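Local coordinates for probable branched-chain amino acid ABC transporter, amino acid binding protein (Thermus thermophilus, PDB 3LKB) that probably captures branched-chain amino acids such as valine and hands them to an ABC transporter for uptake into the cell, at residues S13-G18 with D56-A61. The protein carries 2 engineered substitutions. Residues are numbered along the deposited sequence; the frame is centred on the assembly and turned at random.
Sequences SGAITG and DQYNNA. With VAL (valine), chain C.
Asp56 N donates to Gly14 O (2.8 Å), continuing the pairing of the parallel strands 6-14 and 47-55 at the C-terminal end of the first and one residue past that of the second, where Asp56 to Asn59 make a type I' turn. These loops edge the cleft of a periplasmic binding protein, and the turn carries Tyr58 into the valine pocket. The Asp56 side chain ties 13-18 to 56-61. Its CG sits between the backbone N and the carbonyl carbon (chi1 60°), which brings CG to 3.5 Å from Gly14 CA. OD2 accepts from Ser13 OG at 2.8 Å, on its anti side and 28° out of the carboxylate plane, and also bonds Thr63 OG1 on helix 60-72. OD1 takes the N-H of Tyr58 at 2.8 Å, an Asx turn that braces the bend. Beside this, Ala15 CB packs obliquely against the Tyr58 ring, 4.3 Å from CD1, with Tyr82 touching both residues. Thr17 and Gln57 run side by side, and the Gln57 amide is shared: OE1 accepts from Arg277 of the second subunit, while NE2 points almost straight at Thr17 OG1, though the modelled 2.4 Å is doubtfully short; Thr17 OG1 also bonds Asp55 OD2. On the backbone of the same pair, Gln57 CA leans on Thr17 O in a CA-H...O contact of 3.3 Å.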
# COMPACT_ATOMS: atom_id res chain seq x y z
N SER A 13 -7.98 -12.86 -0.81
CA SER A 13 -7.69 -12.01 -1.98
C SER A 13 -8.32 -10.65 -1.73
O SER A 13 -9.50 -10.58 -1.46
CB SER A 13 -8.26 -12.64 -3.26
OG SER A 13 -8.36 -11.69 -4.31
N GLY A 14 -7.53 -9.59 -1.79
CA GLY A 14 -8.02 -8.24 -1.52
C GLY A 14 -6.96 -7.21 -1.89
O GLY A 14 -5.94 -7.54 -2.52
N ALA A 15 -7.25 -5.96 -1.57
CA ALA A 15 -6.50 -4.80 -2.00
C ALA A 15 -5.40 -4.41 -1.00
O ALA A 15 -5.62 -3.51 -0.16
CB ALA A 15 -7.44 -3.63 -2.17
N ILE A 16 -4.23 -5.07 -1.10
CA ILE A 16 -3.04 -4.70 -0.35
C ILE A 16 -2.55 -3.35 -0.93
O ILE A 16 -2.01 -2.49 -0.21
CB ILE A 16 -1.94 -5.83 -0.45
CG1 ILE A 16 -2.32 -7.04 0.40
CG2 ILE A 16 -0.65 -5.40 0.17
CD1 ILE A 16 -1.93 -8.35 -0.25
N THR A 17 -2.79 -3.15 -2.24
CA THR A 17 -2.53 -1.87 -2.86
C THR A 17 -3.69 -1.51 -3.72
O THR A 17 -4.62 -2.31 -3.82
CB THR A 17 -1.23 -1.86 -3.67
OG1 THR A 17 -1.35 -2.70 -4.85
CG2 THR A 17 -0.07 -2.32 -2.76
N GLY A 18 -3.67 -0.31 -4.31
CA GLY A 18 -4.78 0.16 -5.14
C GLY A 18 -5.91 0.70 -4.30
O GLY A 18 -5.74 0.94 -3.11
N ASP A 56 -5.30 -8.32 -5.12
CA ASP A 56 -6.08 -8.12 -6.34
C ASP A 56 -6.26 -6.66 -6.73
O ASP A 56 -6.90 -6.40 -7.74
CB ASP A 56 -7.46 -8.77 -6.23
CG ASP A 56 -8.32 -8.20 -5.05
OD1 ASP A 56 -8.21 -6.99 -4.70
OD2 ASP A 56 -9.11 -9.01 -4.48
N GLN A 57 -5.74 -5.74 -5.91
CA GLN A 57 -5.85 -4.29 -6.14
C GLN A 57 -7.27 -3.78 -6.43
O GLN A 57 -7.46 -2.79 -7.14
CB GLN A 57 -4.89 -3.85 -7.23
CG GLN A 57 -3.43 -4.19 -6.86
CD GLN A 57 -2.42 -3.61 -7.79
OE1 GLN A 57 -2.49 -3.84 -9.00
NE2 GLN A 57 -1.47 -2.85 -7.24
N TYR A 58 -8.27 -4.45 -5.87
CA TYR A 58 -9.66 -4.04 -6.02
C TYR A 58 -10.13 -4.25 -7.44
O TYR A 58 -11.03 -3.58 -7.87
CB TYR A 58 -9.84 -2.54 -5.66
CG TYR A 58 -11.12 -2.26 -4.93
CD1 TYR A 58 -11.41 -2.92 -3.75
CD2 TYR A 58 -12.07 -1.36 -5.43
CE1 TYR A 58 -12.58 -2.69 -3.08
CE2 TYR A 58 -13.27 -1.12 -4.75
CZ TYR A 58 -13.50 -1.78 -3.57
OH TYR A 58 -14.63 -1.58 -2.86
N ASN A 59 -9.47 -5.13 -8.18
CA ASN A 59 -9.88 -5.44 -9.53
C ASN A 59 -10.58 -6.81 -9.53
O ASN A 59 -9.97 -7.86 -9.31
CB ASN A 59 -8.65 -5.39 -10.45
CG ASN A 59 -8.98 -5.68 -11.92
OD1 ASN A 59 -9.89 -6.42 -12.24
ND2 ASN A 59 -8.20 -5.10 -12.81
N ASN A 60 -11.88 -6.78 -9.78
CA ASN A 60 -12.72 -7.97 -9.72
C ASN A 60 -12.26 -9.14 -10.60
O ASN A 60 -12.41 -10.29 -10.18
CB ASN A 60 -14.18 -7.62 -10.05
CG ASN A 60 -14.76 -6.60 -9.08
OD1 ASN A 60 -14.27 -6.37 -7.98
ND2 ASN A 60 -15.83 -5.98 -9.50
N ALA A 61 -11.67 -8.85 -11.78
CA ALA A 61 -11.06 -9.87 -12.66
C ALA A 61 -9.83 -10.54 -12.06
O ALA A 61 -9.63 -11.78 -12.20
CB ALA A 61 -10.73 -9.29 -14.05
N VAL C . -13.61 -1.61 1.18
CA VAL C . -14.65 -2.68 1.47
C VAL C . -14.10 -4.06 1.59
O VAL C . -13.82 -4.39 2.72
CB VAL C . -15.73 -2.78 0.42
CG1 VAL C . -15.22 -3.25 -0.86
CG2 VAL C . -16.69 -3.68 0.88